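Local coordinates for protein CalsepRRP (Calystegia sepium, PDB 1JY5) that is an RNase-related protein of the ribonuclease T2 family that may bind RNA and possibly cleave it, at residues E4-T9 with P47-G52; N29-S34 with P80-P85; Y149-I154 with S200-P205. All coordinates share one frame; numbering follows the deposited sequence.

Interaction 1 of 3, residues E4-T9 with P47-G52; sequences EFDYFT and PDYDDG
Tyr7 pairs with Asp48 and Phe8 with Pro47 in antiparallel register where strand 7-14 begins and strand 40-48 ends, and a classic beta bulge opens the pairing. Asp48 O takes two donors, Asp6 N at 2.7 Å and Tyr7 N at 3.2 Å, while Asp48 N returns a bond to Tyr7 O. Pro47 CB sits over one face of Phe5, offset toward the rim and 3.5 Å from Phe5 CG, a CH-pi contact. Asp48 CB lies in the same way over a face of Tyr7, 3.5 Å from Tyr7 CZ; Tyr7 CG stands between the backbone N and the carbonyl carbon (chi1 68°). In the T2 fold these strands belong to the central antiparallel sheet, and Pro47 ends a Gly-Leu-Trp-Pro run that resembles the first conserved active-site motif of T2 enzymes. Beyond the ring, Asp48 OD2 accepts from Thr9 OG1 at 2.7 Å, nearly along its C-O axis. On the turn side, Asp6 OD1 offers its anti lone pair to Asp50 N, 2.7 Å away and almost straight at 170°. The carboxylates of Asp6 and Asp50 stack, planes 9° apart, with Asp6 OD1 3.2 Å from Asp50 OD2; the salt bridge from Lys3 to Asp6 should ease that repulsion. A water links Tyr7 OH to Tyr49 O, the carbonyl that also closes a type I turn by accepting Gly52 N.

Interaction 2 of 3, residues N29-S34 with P80-P85; sequences NACSRS and PSYSCP. Unlike the reference sequence in segment 80-85: Pro85 (reference Met).
Asn29 meets Tyr82, Ser83 and Cys84 with nearly every atom of its side chain. It starts at Asn29 CB, which rests 3.8 Å from Cys84 SG, the sulfur that is disulfide-bonded to Cys26. A chi1 of -160° puts CG anti to the backbone N, near the peptide between Tyr82 and Ser83. The two branches then part. Asn29 OD1 comes to 3.6 Å from Tyr82 C and also turns back to its own segment, accepting Cys31 N in an Asx turn. Asn29 ND2 reaches the other way and stops 3.5 Å from Ser83 CA. Next along the chain, Ala30 N gives the direct backbone bond of the contact, to Ser81 O at 3.0 Å. Ala30 CB touches Pro80 CB at 3.6 Å and also Tyr82 CE2, and the guanidinium of Arg33 lies with one face over Ala30 CA. Arg33 itself is anchored elsewhere, to Ser76 O and Pro27 O, and Tyr82 OH to Thr41. Cys31 SG, bonded to Cys19, makes an edge-on sulfur-aromatic contact with the Tyr82 ring, near its plane and 3.9 Å from Tyr82 CD2. Both segments are loops, one preceding strand 40-48 and the other following helix 72-78. Across the contact itself there are van der Waals contacts and one backbone hydrogen bond; the disulfides fix each loop to the chain near Cys19 and Cys26, and the Asn29 amide spends its oxygen on shaping its own turn.

Interaction 3 of 3, residues Y149-I154 with S200-P205; sequences YKVEGI and SLVSLP. Unlike the reference sequence in segment 149-154: Val151 (reference Leu).
Tyr149 and Val202 form a hydrogen-bonded antiparallel pair, with two short backbone bonds: Tyr149 N to Val202 O and Val202 N to Tyr149 O, both 2.7 Å. A third runs from Val151 N to Ser200 O at 3.1 Å. That same oxygen accepts from a water which in turn takes Glu152 N, so two early N-H groups of helix 151-162 are served by Ser200 O, just ahead of strand 201-202, one directly and one through the water. Weaker C-H contacts add to these, from Leu201 CA to Tyr149 O and from Lys150 CA to Ser200 O. This is a small two-stranded antiparallel ribbon, 149-150 with 201-202, beside the central sheet, to which Ser203 is bonded through Val175; Lys150 leaves it at the N-cap of the helix. Among the apolar contacts, Val151 and Val202 cross at about a right angle, and Val151 CG2 presses to 3.2 Å from Val202 CG1, tighter than carbons usually sit. The other branch, Val202 CG2, stands between the backbone N and the carbonyl carbon and meets Ile154 CD1 at 3.7 Å. Leu204 CD1 approaches Tyr149 CE1 at 4.0 Å, its side chain roughly perpendicular to that of the tyrosine, whose OH bonds to Leu142 O. On the opposite face of the ribbon, Lys150 and Leu201 run side by side in the same direction, Lys150 CG 3.8 Å from Leu201 CD2. Val175 touches both Val202 and Leu204.

How the interactions relate
Interaction 1 is the buried one, interaction 2 lies at the surface and interaction 3 comes between them. Interactions 1 and 2 are on opposite sides of the chain's centre, their centres about 29 Å apart, and no two of the three touch. Strand 174-182 ties two of them together, flanking Phe8 and Thr9 in interaction 1 and Val202 in interaction 3. The chemistry follows the setting: carboxylates and ring faces at a strand end for 4-9 with 47-52, disulfide-anchored loops for 29-34 with 80-85, and backbone ribbon bonds with aliphatic side chains and Tyr149 at a helix start for 149-154 with 200-205. The first two alternate along the chain; the third opens after both have closed.

Interaction 1 of 3, residues E4-T9 with P47-G52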
loop_
_atom_site.group_PDB
_atom_site.type_symbol
_atom_site.label_atom_id
_atom_site.label_comp_id
_atom_site.label_asym_id
_atom_site.label_seq_id
_atom_site.Cartn_x
_atom_site.Cartn_y
_atom_site.Cartn_z
ATOM N N GLU A 4 -18.394 6.401 10.806
ATOM C CA GLU A 4 -17.559 6.852 9.694
ATOM C C GLU A 4 -16.113 6.633 10.127
ATOM O O GLU A 4 -15.785 6.786 11.307
ATOM C CB GLU A 4 -17.787 8.338 9.398
ATOM C CG GLU A 4 -17.220 8.799 8.051
ATOM C CD GLU A 4 -17.236 10.313 7.881
ATOM O OE1 GLU A 4 -17.923 10.996 8.670
ATOM O OE2 GLU A 4 -16.566 10.824 6.951
ATOM N N PHE A 5 -15.257 6.269 9.181
ATOM C CA PHE A 5 -13.849 6.029 9.482
ATOM C C PHE A 5 -13.175 7.304 9.985
ATOM O O PHE A 5 -13.639 8.414 9.720
ATOM C CB PHE A 5 -13.128 5.485 8.242
ATOM C CG PHE A 5 -12.947 6.493 7.142
ATOM C CD1 PHE A 5 -11.727 7.140 6.967
ATOM C CD2 PHE A 5 -13.984 6.772 6.261
ATOM C CE1 PHE A 5 -11.544 8.053 5.926
ATOM C CE2 PHE A 5 -13.812 7.683 5.217
ATOM C CZ PHE A 5 -12.590 8.324 5.050
ATOM N N ASP A 6 -12.073 7.141 10.707
ATOM C CA ASP A 6 -11.364 8.283 11.282
ATOM C C ASP A 6 -10.248 8.842 10.411
ATOM O O ASP A 6 -10.119 10.057 10.260
ATOM C CB ASP A 6 -10.796 7.887 12.646
ATOM C CG ASP A 6 -11.878 7.550 13.644
ATOM O OD1 ASP A 6 -11.711 6.567 14.398
ATOM O OD2 ASP A 6 -12.893 8.280 13.684
ATOM N N TYR A 7 -9.440 7.957 9.839
ATOM C CA TYR A 7 -8.336 8.397 9.005
ATOM C C TYR A 7 -8.033 7.368 7.926
ATOM O O TYR A 7 -8.548 6.248 7.946
ATOM C CB TYR A 7 -7.090 8.626 9.873
ATOM C CG TYR A 7 -6.528 7.346 10.457
ATOM C CD1 TYR A 7 -5.563 6.606 9.766
ATOM C CD2 TYR A 7 -7.019 6.831 11.660
ATOM C CE1 TYR A 7 -5.106 5.379 10.255
ATOM C CE2 TYR A 7 -6.569 5.605 12.158
ATOM C CZ TYR A 7 -5.620 4.885 11.451
ATOM O OH TYR A 7 -5.218 3.653 11.913
ATOM N N PHE A 8 -7.185 7.770 6.986
ATOM C CA PHE A 8 -6.772 6.930 5.873
ATOM C C PHE A 8 -5.372 6.358 6.094
ATOM O O PHE A 8 -4.465 7.068 6.543
ATOM C CB PHE A 8 -6.716 7.754 4.581
ATOM C CG PHE A 8 -8.036 7.934 3.892
ATOM C CD1 PHE A 8 -8.538 9.210 3.644
ATOM C CD2 PHE A 8 -8.731 6.834 3.403
ATOM C CE1 PHE A 8 -9.707 9.385 2.906
ATOM C CE2 PHE A 8 -9.898 6.997 2.664
ATOM C CZ PHE A 8 -10.388 8.273 2.415
ATOM N N THR A 9 -5.192 5.077 5.792
ATOM C CA THR A 9 -3.864 4.477 5.868
ATOM C C THR A 9 -3.494 4.116 4.434
ATOM O O THR A 9 -4.229 3.386 3.768
ATOM C CB THR A 9 -3.820 3.174 6.720
ATOM O OG1 THR A 9 -3.856 3.500 8.114
ATOM C CG2 THR A 9 -2.539 2.375 6.425
ATOM N N PRO A 47 -9.669 2.888 4.928
ATOM C CA PRO A 47 -10.367 3.810 5.831
ATOM C C PRO A 47 -10.196 3.083 7.169
ATOM O O PRO A 47 -10.523 1.896 7.273
ATOM C CB PRO A 47 -11.814 3.758 5.339
ATOM C CG PRO A 47 -11.664 3.479 3.868
ATOM C CD PRO A 47 -10.577 2.407 3.871
ATOM N N ASP A 48 -9.672 3.767 8.179
ATOM C CA ASP A 48 -9.433 3.126 9.471
ATOM C C ASP A 48 -10.023 3.877 10.654
ATOM O O ASP A 48 -10.420 5.032 10.537
ATOM C CB ASP A 48 -7.919 2.959 9.713
ATOM C CG ASP A 48 -7.291 1.874 8.845
ATOM O OD1 ASP A 48 -7.924 0.812 8.647
ATOM O OD2 ASP A 48 -6.151 2.072 8.373
ATOM N N TYR A 49 -10.062 3.201 11.796
ATOM C CA TYR A 49 -10.559 3.773 13.041
ATOM C C TYR A 49 -9.356 4.036 13.948
ATOM O O TYR A 49 -8.381 3.279 13.936
ATOM C CB TYR A 49 -11.493 2.793 13.739
ATOM C CG TYR A 49 -12.831 2.611 13.068
ATOM C CD1 TYR A 49 -13.407 1.347 12.977
ATOM C CD2 TYR A 49 -13.540 3.702 12.558
ATOM C CE1 TYR A 49 -14.658 1.167 12.392
ATOM C CE2 TYR A 49 -14.794 3.533 11.974
ATOM C CZ TYR A 49 -15.344 2.263 11.895
ATOM O OH TYR A 49 -16.585 2.081 11.326
ATOM N N ASP A 50 -9.435 5.098 14.740
ATOM C CA ASP A 50 -8.352 5.463 15.645
ATOM C C ASP A 50 -7.989 4.371 16.651
ATOM O O ASP A 50 -6.838 4.284 17.079
ATOM C CB ASP A 50 -8.706 6.741 16.417
ATOM C CG ASP A 50 -8.804 7.963 15.524
ATOM O OD1 ASP A 50 -7.938 8.123 14.636
ATOM O OD2 ASP A 50 -9.737 8.775 15.724
ATOM N N ASP A 51 -8.960 3.540 17.027
ATOM C CA ASP A 51 -8.702 2.493 18.017
ATOM C C ASP A 51 -7.977 1.263 17.478
ATOM O O ASP A 51 -7.788 0.286 18.199
ATOM C CB ASP A 51 -10.008 2.076 18.719
ATOM C CG ASP A 51 -11.019 1.435 17.779
ATOM O OD1 ASP A 51 -12.180 1.257 18.212
ATOM O OD2 ASP A 51 -10.669 1.101 16.623
ATOM N N GLY A 52 -7.575 1.309 16.213
ATOM C CA GLY A 52 -6.853 0.183 15.650
ATOM C C GLY A 52 -7.705 -0.828 14.910
ATOM O O GLY A 52 -7.183 -1.819 14.396
HETATM O O HOH W 1 -11.567 4.490 17.003
HETATM O O HOH W 2 -7.050 1.160 12.506
#

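Interaction 2 of 3, residues N29-S34 with P80-P85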
loop_
_atom_site.group_PDB
_atom_site.type_symbol
_atom_site.label_atom_id
_atom_site.label_comp_id
_atom_site.label_asym_id
_atom_site.label_seq_id
_atom_site.Cartn_x
_atom_site.Cartn_y
_atom_site.Cartn_z
ATOM N N ASN A 29 0.541 -12.083 -11.899
ATOM C CA ASN A 29 1.689 -11.936 -11.010
ATOM C C ASN A 29 2.717 -10.959 -11.569
ATOM O O ASN A 29 3.253 -11.162 -12.659
ATOM C CB ASN A 29 2.355 -13.291 -10.778
ATOM C CG ASN A 29 3.214 -13.305 -9.533
ATOM O OD1 ASN A 29 3.925 -12.340 -9.246
ATOM N ND2 ASN A 29 3.158 -14.402 -8.788
ATOM N N ALA A 30 3.009 -9.906 -10.816
ATOM C CA ALA A 30 3.969 -8.906 -11.269
ATOM C C ALA A 30 5.426 -9.299 -11.022
ATOM O O ALA A 30 6.335 -8.590 -11.441
ATOM C CB ALA A 30 3.675 -7.561 -10.602
ATOM N N CYS A 31 5.649 -10.418 -10.338
ATOM C CA CYS A 31 7.012 -10.859 -10.055
ATOM C C CYS A 31 7.816 -11.230 -11.302
ATOM O O CYS A 31 9.044 -11.269 -11.262
ATOM C CB CYS A 31 7.003 -12.051 -9.097
ATOM S SG CYS A 31 6.508 -11.663 -7.390
ATOM N N SER A 32 7.130 -11.499 -12.405
ATOM C CA SER A 32 7.810 -11.877 -13.642
ATOM C C SER A 32 8.287 -10.677 -14.459
ATOM O O SER A 32 9.143 -10.811 -15.336
ATOM C CB SER A 32 6.882 -12.733 -14.502
ATOM O OG SER A 32 5.716 -12.011 -14.847
ATOM N N ARG A 33 7.741 -9.504 -14.165
ATOM C CA ARG A 33 8.095 -8.289 -14.892
ATOM C C ARG A 33 9.465 -7.735 -14.498
ATOM O O ARG A 33 9.564 -6.762 -13.751
ATOM C CB ARG A 33 7.002 -7.243 -14.671
ATOM C CG ARG A 33 5.616 -7.808 -14.954
ATOM C CD ARG A 33 4.490 -6.871 -14.546
ATOM N NE ARG A 33 3.210 -7.576 -14.569
ATOM C CZ ARG A 33 2.043 -7.039 -14.232
ATOM N NH1 ARG A 33 1.977 -5.774 -13.839
ATOM N NH2 ARG A 33 0.942 -7.773 -14.282
ATOM N N SER A 34 10.516 -8.362 -15.022
ATOM C CA SER A 34 11.891 -7.959 -14.740
ATOM C C SER A 34 12.189 -6.536 -15.203
ATOM O O SER A 34 13.052 -5.862 -14.641
ATOM C CB SER A 34 12.867 -8.923 -15.416
ATOM O OG SER A 34 12.783 -8.815 -16.827
ATOM N N PRO A 80 -0.139 -3.562 -8.669
ATOM C CA PRO A 80 -0.190 -4.963 -9.107
ATOM C C PRO A 80 -0.365 -5.970 -7.973
ATOM O O PRO A 80 -0.254 -5.633 -6.797
ATOM C CB PRO A 80 1.164 -5.174 -9.791
ATOM C CG PRO A 80 1.711 -3.789 -10.001
ATOM C CD PRO A 80 1.226 -3.031 -8.807
ATOM N N SER A 81 -0.621 -7.214 -8.358
ATOM C CA SER A 81 -0.760 -8.316 -7.421
ATOM C C SER A 81 0.551 -9.104 -7.533
ATOM O O SER A 81 1.162 -9.132 -8.605
ATOM C CB SER A 81 -1.941 -9.199 -7.828
ATOM O OG SER A 81 -2.100 -10.283 -6.935
ATOM N N TYR A 82 0.997 -9.724 -6.442
ATOM C CA TYR A 82 2.237 -10.505 -6.472
ATOM C C TYR A 82 1.996 -11.984 -6.170
ATOM O O TYR A 82 2.797 -12.625 -5.485
ATOM C CB TYR A 82 3.264 -9.952 -5.471
ATOM C CG TYR A 82 3.725 -8.544 -5.763
ATOM C CD1 TYR A 82 3.102 -7.451 -5.165
ATOM C CD2 TYR A 82 4.754 -8.301 -6.675
ATOM C CE1 TYR A 82 3.487 -6.149 -5.466
ATOM C CE2 TYR A 82 5.146 -6.998 -6.987
ATOM C CZ TYR A 82 4.503 -5.926 -6.376
ATOM O OH TYR A 82 4.865 -4.634 -6.694
ATOM N N SER A 83 0.898 -12.521 -6.695
ATOM C CA SER A 83 0.542 -13.919 -6.479
ATOM C C SER A 83 -0.473 -14.353 -7.536
ATOM O O SER A 83 -1.117 -13.510 -8.163
ATOM C CB SER A 83 -0.059 -14.084 -5.080
ATOM O OG SER A 83 -0.183 -15.451 -4.726
ATOM N N CYS A 84 -0.610 -15.664 -7.737
ATOM C CA CYS A 84 -1.553 -16.189 -8.721
ATOM C C CYS A 84 -2.844 -16.725 -8.112
ATOM O O CYS A 84 -3.910 -16.634 -8.725
ATOM C CB CYS A 84 -0.884 -17.275 -9.576
ATOM S SG CYS A 84 0.517 -16.605 -10.517
ATOM N N PRO A 85 -2.774 -17.298 -6.900
ATOM C CA PRO A 85 -4.016 -17.806 -6.316
ATOM C C PRO A 85 -4.974 -16.663 -5.995
ATOM O O PRO A 85 -4.570 -15.633 -5.455
ATOM C CB PRO A 85 -3.535 -18.540 -5.065
ATOM C CG PRO A 85 -2.311 -17.773 -4.676
ATOM C CD PRO A 85 -1.631 -17.575 -6.015
#

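Interaction 3 of 3, residues Y149-I154 with S200-P205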
loop_
_atom_site.group_PDB
_atom_site.type_symbol
_atom_site.label_atom_id
_atom_site.label_comp_id
_atom_site.label_asym_id
_atom_site.label_seq_id
_atom_site.Cartn_x
_atom_site.Cartn_y
_atom_site.Cartn_z
ATOM N N TYR A 149 20.200 -2.428 6.261
ATOM C CA TYR A 149 20.076 -1.076 6.785
ATOM C C TYR A 149 19.384 -1.054 8.138
ATOM O O TYR A 149 18.626 -1.961 8.474
ATOM C CB TYR A 149 19.277 -0.196 5.821
ATOM C CG TYR A 149 19.634 -0.333 4.358
ATOM C CD1 TYR A 149 18.895 -1.166 3.515
ATOM C CD2 TYR A 149 20.667 0.415 3.800
ATOM C CE1 TYR A 149 19.170 -1.242 2.151
ATOM C CE2 TYR A 149 20.951 0.349 2.438
ATOM C CZ TYR A 149 20.200 -0.477 1.619
ATOM O OH TYR A 149 20.461 -0.516 0.268
ATOM N N LYS A 150 19.652 -0.015 8.917
ATOM C CA LYS A 150 19.016 0.121 10.219
ATOM C C LYS A 150 17.601 0.646 9.996
ATOM O O LYS A 150 17.405 1.602 9.243
ATOM C CB LYS A 150 19.796 1.101 11.089
ATOM C CG LYS A 150 21.213 0.654 11.389
ATOM C CD LYS A 150 21.935 1.687 12.219
ATOM C CE LYS A 150 23.341 1.227 12.547
ATOM N NZ LYS A 150 24.050 2.215 13.407
ATOM N N VAL A 151 16.624 0.016 10.638
ATOM C CA VAL A 151 15.228 0.434 10.512
ATOM C C VAL A 151 15.071 1.886 10.941
ATOM O O VAL A 151 14.365 2.658 10.293
ATOM C CB VAL A 151 14.290 -0.421 11.395
ATOM C CG1 VAL A 151 12.836 -0.012 11.163
ATOM C CG2 VAL A 151 14.473 -1.878 11.074
ATOM N N GLU A 152 15.740 2.248 12.034
ATOM C CA GLU A 152 15.670 3.608 12.562
ATOM C C GLU A 152 16.095 4.612 11.504
ATOM O O GLU A 152 15.600 5.740 11.472
ATOM C CB GLU A 152 16.549 3.742 13.818
ATOM C CG GLU A 152 18.053 3.622 13.585
ATOM C CD GLU A 152 18.696 4.918 13.109
ATOM O OE1 GLU A 152 19.838 4.866 12.602
ATOM O OE2 GLU A 152 18.068 5.990 13.250
ATOM N N GLY A 153 17.011 4.190 10.636
ATOM C CA GLY A 153 17.486 5.051 9.570
ATOM C C GLY A 153 16.448 5.205 8.473
ATOM O O GLY A 153 16.283 6.286 7.911
ATOM N N ILE A 154 15.754 4.118 8.153
ATOM C CA ILE A 154 14.717 4.172 7.128
ATOM C C ILE A 154 13.561 5.013 7.670
ATOM O O ILE A 154 13.000 5.848 6.960
ATOM C CB ILE A 154 14.224 2.759 6.768
ATOM C CG1 ILE A 154 15.338 2.015 6.022
ATOM C CG2 ILE A 154 12.946 2.843 5.937
ATOM C CD1 ILE A 154 15.005 0.586 5.660
ATOM N N SER A 200 16.128 -4.980 14.115
ATOM C CA SER A 200 16.934 -3.766 14.139
ATOM C C SER A 200 17.562 -3.505 12.770
ATOM O O SER A 200 17.722 -2.356 12.360
ATOM C CB SER A 200 18.040 -3.886 15.186
ATOM O OG SER A 200 18.771 -2.676 15.276
ATOM N N LEU A 201 17.929 -4.578 12.075
ATOM C CA LEU A 201 18.529 -4.465 10.750
ATOM C C LEU A 201 17.591 -5.090 9.726
ATOM O O LEU A 201 17.111 -6.207 9.914
ATOM C CB LEU A 201 19.890 -5.169 10.708
ATOM C CG LEU A 201 21.007 -4.560 11.562
ATOM C CD1 LEU A 201 22.271 -5.397 11.410
ATOM C CD2 LEU A 201 21.270 -3.122 11.134
ATOM N N VAL A 202 17.329 -4.365 8.645
ATOM C CA VAL A 202 16.426 -4.849 7.612
ATOM C C VAL A 202 17.006 -4.667 6.222
ATOM O O VAL A 202 18.002 -3.966 6.044
ATOM C CB VAL A 202 15.075 -4.110 7.683
ATOM C CG1 VAL A 202 14.416 -4.376 9.026
ATOM C CG2 VAL A 202 15.286 -2.619 7.477
ATOM N N SER A 203 16.379 -5.297 5.234
ATOM C CA SER A 203 16.856 -5.196 3.861
ATOM C C SER A 203 15.767 -4.780 2.884
ATOM O O SER A 203 14.579 -4.872 3.182
ATOM C CB SER A 203 17.437 -6.539 3.416
ATOM O OG SER A 203 16.447 -7.552 3.463
ATOM N N LEU A 204 16.191 -4.311 1.716
ATOM C CA LEU A 204 15.270 -3.907 0.661
ATOM C C LEU A 204 15.646 -4.729 -0.569
ATOM O O LEU A 204 16.163 -4.202 -1.552
ATOM C CB LEU A 204 15.408 -2.410 0.375
ATOM C CG LEU A 204 15.033 -1.473 1.532
ATOM C CD1 LEU A 204 15.512 -0.055 1.234
ATOM C CD2 LEU A 204 13.519 -1.502 1.743
ATOM N N PRO A 205 15.377 -6.043 -0.523
ATOM C CA PRO A 205 15.681 -6.977 -1.612
ATOM C C PRO A 205 15.145 -6.585 -2.981
ATOM O O PRO A 205 14.135 -5.885 -3.097
ATOM C CB PRO A 205 15.085 -8.294 -1.113
ATOM C CG PRO A 205 13.930 -7.837 -0.266
ATOM C CD PRO A 205 14.552 -6.700 0.504
HETATM O O HOH W 3 17.347 0.153 13.583
#